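Local coordinates for putative cell adhesion protein (Bacteroides uniformis, PDB 4K4K) that probably forms part of the tip of fimbriae, the surface filaments through which the bacterium adheres and builds biofilms, at residues T163-S168 against L218-P223; L144-K149 against L201-I206; R54-A59 against F67-G72. All blocks are in the same frame, centred on the assembly; numbering follows the deposited sequence. Where two conformers were deposited one is given.

Overall arrangement
Following the chain from its N terminus, interaction 3 comes first and is complete within a few residues: 54-59 runs into a short loop and returns as 67-72, a local hairpin. Much later, 144-149 opens interaction 2 and 163-168 opens interaction 1; 201-206 then closes the former and 218-223 the latter, so the two long loops cross. Interactions 1 and 2 have centres about 10 Å apart and pack together, Val-165 lying on Ile-148 and Ala-203, and Leu-218 on Ile-146, which packs the pair 164-177/217-222 on the pair 132-150/202-207. Interaction 3 lies on the opposite side of the chain's centre, about 33 Å from interaction 2 and 40 Å from interaction 1, centre to centre.

Interaction 1 (T163-S168 against L218-P223); sequences TTVSIS and LTFTVP
Thr-164 and Ser-166 each exchange two backbone hydrogen bonds with Thr-221 and Thr-219 respectively, in an antiparallel pairing whose strand axes run at 156°; the shortest of the four, Thr-219 N to Ser-166 O, measures 2.9 Å. Between them sits the non-hydrogen-bonded pair Val-165 and Phe-220, side by side and pointing the same way. Val-165 CG1 reaches Phe-220 CE2 at 3.8 Å, and its CG2 comes equally close to CD2, so both methyls meet the CD2-CE2 bond of the ring, CG1 approaching obliquely. At the next such pair Leu-218 CD2 leans back to 3.8 Å from Ile-167 CB. On the other face, Thr-164 OG1 lies 3.4 Å from Thr-221 CB, while Ser-166 OG and Thr-219 OG1 turn to Glu-193 and His-231. Thr-163 CG2, anti to its backbone N, lies near the Phe-220 ring plane, at its edge, closest to Phe-220 CB (4.2 Å), and its OG1 bonds Leu-160 O beside the Val-222 methyls. A valine in place of Thr-163 would probably leave Leu-160 O without this hydroxyl partner. One apolar face packed on strand 132-150 and one polar face is the alternation expected of a beta-sandwich strand pair, consistent with the family's transthyretin clan.

Interaction 2 (L144-K149 against L201-I206); sequences LDITIK and LKAEGI
Leu-201 O receives the shortest backbone bond of this pairing, from Ile-148 N at 2.7 Å, with the donor nearly along the C=O axis. It starts an antiparallel strand pair of the fimbrillin-like beta fold, in which strand 132-150 lies between 202-207 and 247-256. Two reciprocal pairs of bonds follow, Ile-146 with Ala-203 and Leu-144 with Gly-205; in the last, Leu-144 N points almost straight at Gly-205 O, with an N-H...O angle of 178°. Side chains from the two strands meet mainly through their first carbons. Ile-146 CB lies 4.1 Å from Ala-203 CB, on the buried face that also carries Leu-144 and packs against strand 164-177. Gly-205, opposite Leu-144, adds no side chain to that face. Back at the Leu-201 end, Ile-148 CB stands 4.2 Å from Leu-201 CB, and Leu-201 CB also presses to 3.3 Å from Ile-148 O. The other face is polar. Lys-202 passes Ile-146 O with its CB and then runs on, extended, away from strand 132-150. Asp-145 and Glu-204 share this face with their carboxylates apart, OD2 of Asp-145 being 6.0 Å from OE1 of Glu-204. Any repulsion between them is likely to be eased by Lys-143, which forms a salt bridge with Glu-204 OE1, while OE2 bonds His-197 ND1. Beneath that carboxylate, Glu-204 CB rests 3.6 Å from Leu-144 O.

Interaction 3 (R54-A59 against F67-G72); sequences RKYTTA and FTAAEG
Tyr-56 lays one ring face over Ala-69, and this is the close-packed part of the contact. Ala-69 CB sits 3.8 Å from the ring centroid, 21° off the normal, in a CH-pi contact, and Ala-69 N comes over the same ring 3.5 Å from Tyr-56 CD2. Tyr-56 CG lies anti to its own carbonyl carbon (chi1 -85°), which starts the ring on its way across the neighbouring strand; its hydroxyl ends on Ile-75 N. Next to it, Phe-67 CB meets the ring's edge, while Thr-58 CB approaches Phe-67 CD1 obliquely at 3.7 Å. The Phe-67 ring also stacks edge-to-face with Trp-32. Across the sheet the side of Thr-57 and Thr-68 is looser and wetter: their side chains do not touch, and a water links Thr-57 OG1 (2.6 Å) to the backbone O of Thr-68, to which it donates. That carbonyl also takes Thr-57 N at 2.8 Å, so two donors grip it. Beyond, Lys-55 stretches its methylenes past the methyl of Ala-70, and Ala-70 N bonds Lys-55 O with an N-H...O angle of 176°. With three direct backbone bonds across this hairpin, aromatic packing is likely to contribute much to holding the short return strand, the water adding a polar link.

Interaction 1 (T163-S168 against L218-P223)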
loop_
_atom_site.group_PDB
_atom_site.type_symbol
_atom_site.label_atom_id
_atom_site.label_comp_id
_atom_site.label_asym_id
_atom_site.label_seq_id
_atom_site.Cartn_x
_atom_site.Cartn_y
_atom_site.Cartn_z
ATOM N N THR A 163 -3.514 -7.608 -23.960
ATOM C CA THR A 163 -4.301 -6.422 -23.607
ATOM C C THR A 163 -3.580 -5.597 -22.539
ATOM O O THR A 163 -3.136 -6.144 -21.527
ATOM C CB THR A 163 -5.733 -6.809 -23.151
ATOM O OG1 THR A 163 -6.407 -7.425 -24.241
ATOM C CG2 THR A 163 -6.548 -5.611 -22.656
ATOM N N THR A 164 -3.471 -4.280 -22.755
ATOM C CA THR A 164 -2.868 -3.377 -21.762
ATOM C C THR A 164 -3.992 -2.591 -21.094
ATOM O O THR A 164 -5.061 -2.414 -21.680
ATOM C CB THR A 164 -1.814 -2.456 -22.382
ATOM O OG1 THR A 164 -2.443 -1.644 -23.369
ATOM C CG2 THR A 164 -0.642 -3.213 -22.971
ATOM N N VAL A 165 -3.755 -2.140 -19.862
ATOM C CA VAL A 165 -4.754 -1.421 -19.078
ATOM C C VAL A 165 -4.120 -0.176 -18.493
ATOM O O VAL A 165 -3.038 -0.263 -17.904
ATOM C CB VAL A 165 -5.359 -2.322 -17.939
ATOM C CG1 VAL A 165 -6.544 -1.637 -17.237
ATOM C CG2 VAL A 165 -5.769 -3.692 -18.465
ATOM N N SER A 166 -4.817 0.953 -18.583
ATOM C CA SER A 166 -4.378 2.186 -17.935
ATOM C C SER A 166 -5.586 2.883 -17.314
ATOM O O SER A 166 -6.726 2.577 -17.675
ATOM C CB SER A 166 -3.648 3.091 -18.926
ATOM O OG SER A 166 -4.551 3.597 -19.893
ATOM N N ILE A 167 -5.346 3.782 -16.359
ATOM C CA ILE A 167 -6.405 4.569 -15.715
ATOM C C ILE A 167 -6.051 6.041 -15.906
ATOM O O ILE A 167 -4.889 6.425 -15.743
ATOM C CB ILE A 167 -6.652 4.173 -14.229
ATOM C CG1 ILE A 167 -7.892 4.899 -13.648
ATOM C CG2 ILE A 167 -5.389 4.321 -13.338
ATOM C CD1 ILE A 167 -8.346 4.421 -12.204
ATOM N N SER A 168 -7.043 6.853 -16.282
ATOM C CA SER A 168 -6.847 8.264 -16.591
ATOM C C SER A 168 -7.063 9.194 -15.400
ATOM O O SER A 168 -7.659 8.821 -14.390
ATOM C CB SER A 168 -7.803 8.683 -17.714
ATOM O OG SER A 168 -9.137 8.702 -17.225
ATOM N N LEU A 218 -10.922 3.625 -17.334
ATOM C CA LEU A 218 -10.012 2.529 -17.633
ATOM C C LEU A 218 -9.941 2.393 -19.146
ATOM O O LEU A 218 -10.993 2.383 -19.800
ATOM C CB LEU A 218 -10.464 1.188 -17.018
ATOM C CG LEU A 218 -10.508 1.047 -15.514
ATOM C CD1 LEU A 218 -10.918 -0.364 -15.137
ATOM C CD2 LEU A 218 -9.145 1.374 -14.867
ATOM N N THR A 219 -8.730 2.289 -19.713
ATOM C CA THR A 219 -8.568 2.081 -21.158
ATOM C C THR A 219 -7.982 0.696 -21.365
ATOM O O THR A 219 -6.949 0.366 -20.780
ATOM C CB THR A 219 -7.733 3.194 -21.836
ATOM O OG1 THR A 219 -8.423 4.433 -21.660
ATOM C CG2 THR A 219 -7.518 2.951 -23.353
ATOM N N PHE A 220 -8.641 -0.112 -22.205
ATOM C CA PHE A 220 -8.178 -1.445 -22.558
ATOM C C PHE A 220 -7.772 -1.433 -24.014
ATOM O O PHE A 220 -8.644 -1.245 -24.860
ATOM C CB PHE A 220 -9.290 -2.498 -22.329
ATOM C CG PHE A 220 -9.811 -2.499 -20.917
ATOM C CD1 PHE A 220 -10.880 -1.684 -20.551
ATOM C CD2 PHE A 220 -9.204 -3.277 -19.940
ATOM C CE1 PHE A 220 -11.331 -1.649 -19.229
ATOM C CE2 PHE A 220 -9.648 -3.234 -18.620
ATOM C CZ PHE A 220 -10.701 -2.413 -18.276
ATOM N N THR A 221 -6.472 -1.607 -24.311
ATOM C CA THR A 221 -5.971 -1.644 -25.694
ATOM C C THR A 221 -5.783 -3.111 -26.053
ATOM O O THR A 221 -4.951 -3.776 -25.431
ATOM C CB THR A 221 -4.683 -0.811 -25.816
ATOM O OG1 THR A 221 -4.867 0.445 -25.157
ATOM C CG2 THR A 221 -4.253 -0.595 -27.270
ATOM N N VAL A 222 -6.567 -3.615 -27.006
ATOM C CA VAL A 222 -6.544 -5.005 -27.414
ATOM C C VAL A 222 -5.771 -5.157 -28.733
ATOM O O VAL A 222 -6.277 -4.760 -29.781
ATOM C CB VAL A 222 -7.989 -5.560 -27.517
ATOM C CG1 VAL A 222 -7.980 -7.053 -27.803
ATOM C CG2 VAL A 222 -8.791 -5.261 -26.240
ATOM N N PRO A 223 -4.560 -5.757 -28.699
ATOM C CA PRO A 223 -3.778 -5.915 -29.947
ATOM C C PRO A 223 -4.473 -6.784 -30.993
ATOM O O PRO A 223 -4.404 -6.465 -32.183
ATOM C CB PRO A 223 -2.474 -6.562 -29.478
ATOM C CG PRO A 223 -2.413 -6.334 -28.029
ATOM C CD PRO A 223 -3.825 -6.285 -27.536
#

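Interaction 2 (L144-K149 against L201-I206)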
loop_
_atom_site.group_PDB
_atom_site.type_symbol
_atom_site.label_atom_id
_atom_site.label_comp_id
_atom_site.label_asym_id
_atom_site.label_seq_id
_atom_site.Cartn_x
_atom_site.Cartn_y
_atom_site.Cartn_z
ATOM N N LEU A 144 -6.111 -1.573 -7.019
ATOM C CA LEU A 144 -7.001 -1.936 -8.136
ATOM C C LEU A 144 -6.615 -3.333 -8.582
ATOM O O LEU A 144 -5.434 -3.587 -8.827
ATOM C CB LEU A 144 -6.919 -0.944 -9.309
ATOM C CG LEU A 144 -7.118 0.550 -8.979
ATOM C CD1 LEU A 144 -7.031 1.394 -10.246
ATOM C CD2 LEU A 144 -8.438 0.805 -8.223
ATOM N N ASP A 145 -7.600 -4.241 -8.671
ATOM C CA ASP A 145 -7.387 -5.632 -9.046
ATOM C C ASP A 145 -8.349 -5.913 -10.193
ATOM O O ASP A 145 -9.556 -5.913 -9.991
ATOM C CB ASP A 145 -7.627 -6.539 -7.818
ATOM C CG ASP A 145 -7.279 -8.007 -8.021
ATOM O OD1 ASP A 145 -7.701 -8.585 -9.047
ATOM O OD2 ASP A 145 -6.677 -8.604 -7.110
ATOM N N ILE A 146 -7.815 -6.078 -11.399
ATOM C CA ILE A 146 -8.639 -6.232 -12.593
ATOM C C ILE A 146 -8.443 -7.604 -13.215
ATOM O O ILE A 146 -7.313 -8.054 -13.425
ATOM C CB ILE A 146 -8.292 -5.067 -13.575
ATOM C CG1 ILE A 146 -8.697 -3.702 -12.950
ATOM C CG2 ILE A 146 -8.902 -5.264 -14.984
ATOM C CD1 ILE A 146 -8.025 -2.516 -13.495
ATOM N N THR A 147 -9.572 -8.263 -13.532
ATOM C CA THR A 147 -9.565 -9.536 -14.230
ATOM C C THR A 147 -10.246 -9.291 -15.563
ATOM O O THR A 147 -11.339 -8.722 -15.592
ATOM C CB THR A 147 -10.264 -10.618 -13.391
ATOM O OG1 THR A 147 -9.651 -10.651 -12.109
ATOM C CG2 THR A 147 -10.176 -11.995 -14.012
ATOM N N ILE A 148 -9.605 -9.690 -16.659
ATOM C CA ILE A 148 -10.176 -9.517 -17.992
ATOM C C ILE A 148 -10.642 -10.862 -18.541
ATOM O O ILE A 148 -9.919 -11.846 -18.445
ATOM C CB ILE A 148 -9.125 -8.853 -18.936
ATOM C CG1 ILE A 148 -8.722 -7.441 -18.437
ATOM C CG2 ILE A 148 -9.577 -8.832 -20.404
ATOM C CD1 ILE A 148 -7.315 -7.039 -18.915
ATOM N N LYS A 149 -11.836 -10.905 -19.148
ATOM C CA LYS A 149 -12.274 -12.113 -19.840
ATOM C C LYS A 149 -13.035 -11.737 -21.104
ATOM O O LYS A 149 -13.609 -10.656 -21.194
ATOM C CB LYS A 149 -13.110 -13.048 -18.942
ATOM C CG LYS A 149 -14.362 -12.441 -18.326
ATOM C CD LYS A 149 -14.999 -13.431 -17.359
ATOM C CE LYS A 149 -16.346 -12.966 -16.873
ATOM N NZ LYS A 149 -16.883 -13.844 -15.797
ATOM N N LEU A 201 -4.228 -12.089 -18.305
ATOM C CA LEU A 201 -5.485 -11.353 -18.301
ATOM C C LEU A 201 -5.806 -10.739 -16.922
ATOM O O LEU A 201 -6.959 -10.436 -16.622
ATOM C CB LEU A 201 -6.619 -12.232 -18.829
ATOM C CG LEU A 201 -6.457 -12.669 -20.309
ATOM C CD1 LEU A 201 -7.596 -13.542 -20.747
ATOM C CD2 LEU A 201 -6.282 -11.458 -21.260
ATOM N N LYS A 202 -4.767 -10.458 -16.133
ATOM C CA LYS A 202 -4.895 -9.804 -14.838
ATOM C C LYS A 202 -4.104 -8.514 -14.861
ATOM O O LYS A 202 -3.017 -8.475 -15.438
ATOM C CB LYS A 202 -4.407 -10.724 -13.702
ATOM C CG LYS A 202 -5.360 -11.881 -13.412
ATOM C CD LYS A 202 -4.680 -12.974 -12.603
ATOM C CE LYS A 202 -5.510 -14.236 -12.547
ATOM N NZ LYS A 202 -4.850 -15.303 -11.748
ATOM N N ALA A 203 -4.657 -7.453 -14.283
ATOM C CA ALA A 203 -3.976 -6.164 -14.168
ATOM C C ALA A 203 -4.115 -5.664 -12.751
ATOM O O ALA A 203 -5.123 -5.936 -12.090
ATOM C CB ALA A 203 -4.542 -5.154 -15.152
ATOM N N GLU A 204 -3.103 -4.954 -12.265
ATOM C CA GLU A 204 -3.159 -4.426 -10.916
ATOM C C GLU A 204 -2.494 -3.077 -10.851
ATOM O O GLU A 204 -1.637 -2.748 -11.682
ATOM C CB GLU A 204 -2.527 -5.395 -9.895
ATOM C CG GLU A 204 -1.018 -5.549 -10.045
ATOM C CD GLU A 204 -0.368 -6.589 -9.155
ATOM O OE1 GLU A 204 -0.974 -6.971 -8.125
ATOM O OE2 GLU A 204 0.775 -6.994 -9.469
ATOM N N GLY A 205 -2.912 -2.303 -9.871
ATOM C CA GLY A 205 -2.328 -0.994 -9.635
ATOM C C GLY A 205 -2.550 -0.517 -8.221
ATOM O O GLY A 205 -3.416 -1.032 -7.525
ATOM N N ILE A 206 -1.758 0.460 -7.797
ATOM C CA ILE A 206 -1.900 1.139 -6.517
ATOM C C ILE A 206 -2.083 2.603 -6.860
ATOM O O ILE A 206 -1.251 3.188 -7.563
ATOM C CB ILE A 206 -0.721 0.885 -5.543
ATOM C CG1 ILE A 206 -0.721 -0.600 -5.112
ATOM C CG2 ILE A 206 -0.823 1.829 -4.295
ATOM C CD1 ILE A 206 0.497 -1.063 -4.286
#

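Interaction 3 (R54-A59 against F67-G72)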
loop_
_atom_site.group_PDB
_atom_site.type_symbol
_atom_site.label_atom_id
_atom_site.label_comp_id
_atom_site.label_asym_id
_atom_site.label_seq_id
_atom_site.Cartn_x
_atom_site.Cartn_y
_atom_site.Cartn_z
ATOM N N ARG A 54 13.773 4.035 13.178
ATOM C CA ARG A 54 14.707 2.936 13.411
ATOM C C ARG A 54 14.417 1.804 12.423
ATOM O O ARG A 54 13.278 1.355 12.334
ATOM C CB ARG A 54 14.583 2.451 14.865
ATOM C CG ARG A 54 14.829 3.536 15.913
ATOM C CD ARG A 54 16.303 3.724 16.221
ATOM N NE ARG A 54 16.522 4.679 17.306
ATOM C CZ ARG A 54 16.980 4.366 18.514
ATOM N NH1 ARG A 54 17.278 3.107 18.813
ATOM N NH2 ARG A 54 17.161 5.309 19.424
ATOM N N LYS A 55 15.430 1.341 11.684
ATOM C CA LYS A 55 15.230 0.294 10.685
ATOM C C LYS A 55 15.104 -1.087 11.306
ATOM O O LYS A 55 16.008 -1.531 12.000
ATOM C CB LYS A 55 16.386 0.304 9.669
ATOM C CG LYS A 55 16.176 -0.665 8.507
ATOM C CD LYS A 55 17.420 -0.748 7.612
ATOM C CE LYS A 55 17.145 -1.510 6.349
ATOM N NZ LYS A 55 18.339 -1.495 5.460
ATOM N N TYR A 56 13.984 -1.757 11.023
ATOM C CA TYR A 56 13.706 -3.132 11.456
ATOM C C TYR A 56 13.357 -3.946 10.229
ATOM O O TYR A 56 12.618 -3.458 9.364
ATOM C CB TYR A 56 12.558 -3.155 12.470
ATOM C CG TYR A 56 12.998 -2.907 13.895
ATOM C CD1 TYR A 56 13.487 -1.661 14.291
ATOM C CD2 TYR A 56 12.856 -3.892 14.868
ATOM C CE1 TYR A 56 13.917 -1.439 15.601
ATOM C CE2 TYR A 56 13.250 -3.672 16.185
ATOM C CZ TYR A 56 13.751 -2.435 16.554
ATOM O OH TYR A 56 14.189 -2.258 17.846
ATOM N N THR A 57 13.856 -5.181 10.139
ATOM C CA THR A 57 13.558 -6.011 8.972
ATOM C C THR A 57 12.956 -7.321 9.383
ATOM O O THR A 57 13.137 -7.756 10.509
ATOM C CB THR A 57 14.817 -6.285 8.109
ATOM O OG1 THR A 57 15.742 -7.090 8.848
ATOM C CG2 THR A 57 15.471 -5.024 7.604
ATOM N N THR A 58 12.317 -8.006 8.448
ATOM C CA THR A 58 11.829 -9.358 8.736
ATOM C C THR A 58 12.461 -10.345 7.747
ATOM O O THR A 58 12.793 -9.960 6.625
ATOM C CB THR A 58 10.284 -9.409 8.728
ATOM O OG1 THR A 58 9.874 -10.694 9.208
ATOM C CG2 THR A 58 9.673 -9.120 7.340
ATOM N N ALA A 59 12.632 -11.610 8.166
ATOM C CA ALA A 59 13.115 -12.700 7.305
ATOM C C ALA A 59 11.982 -13.719 7.111
ATOM O O ALA A 59 12.078 -14.623 6.271
ATOM C CB ALA A 59 14.342 -13.361 7.915
ATOM N N PHE A 67 10.101 -8.920 13.665
ATOM C CA PHE A 67 11.034 -7.967 13.059
ATOM C C PHE A 67 12.267 -7.882 13.906
ATOM O O PHE A 67 12.174 -8.004 15.121
ATOM C CB PHE A 67 10.421 -6.561 12.916
ATOM C CG PHE A 67 9.193 -6.475 12.047
ATOM C CD1 PHE A 67 9.305 -6.418 10.663
ATOM C CD2 PHE A 67 7.927 -6.350 12.617
ATOM C CE1 PHE A 67 8.163 -6.321 9.855
ATOM C CE2 PHE A 67 6.786 -6.215 11.814
ATOM C CZ PHE A 67 6.909 -6.220 10.439
ATOM N N THR A 68 13.421 -7.661 13.270
ATOM C CA THR A 68 14.700 -7.552 13.962
ATOM C C THR A 68 15.359 -6.220 13.610
ATOM O O THR A 68 15.373 -5.826 12.447
ATOM C CB THR A 68 15.598 -8.755 13.623
ATOM O OG1 THR A 68 14.834 -9.952 13.783
ATOM C CG2 THR A 68 16.856 -8.816 14.486
ATOM N N ALA A 69 15.911 -5.570 14.615
ATOM C CA ALA A 69 16.569 -4.298 14.427
ATOM C C ALA A 69 17.794 -4.465 13.554
ATOM O O ALA A 69 18.544 -5.431 13.709
ATOM C CB ALA A 69 16.970 -3.725 15.779
ATOM N N ALA A 70 18.000 -3.527 12.624
ATOM C CA ALA A 70 19.249 -3.467 11.862
ATOM C C ALA A 70 20.365 -3.123 12.866
ATOM O O ALA A 70 20.072 -2.574 13.934
ATOM C CB ALA A 70 19.148 -2.414 10.779
ATOM N N GLU A 71 21.620 -3.460 12.567
ATOM C CA GLU A 71 22.678 -3.200 13.541
ATOM C C GLU A 71 22.784 -1.724 13.909
ATOM O O GLU A 71 22.730 -0.875 13.025
ATOM C CB GLU A 71 24.017 -3.714 13.034
ATOM C CG GLU A 71 24.924 -3.985 14.217
ATOM C CD GLU A 71 26.290 -4.532 13.886
ATOM O OE1 GLU A 71 26.564 -4.830 12.700
ATOM O OE2 GLU A 71 27.097 -4.644 14.832
ATOM N N GLY A 72 22.859 -1.455 15.216
ATOM C CA GLY A 72 22.917 -0.118 15.789
ATOM C C GLY A 72 21.587 0.625 15.829
ATOM O O GLY A 72 21.557 1.806 16.201
HETATM O O HOH W 1 17.530 -6.031 10.428
#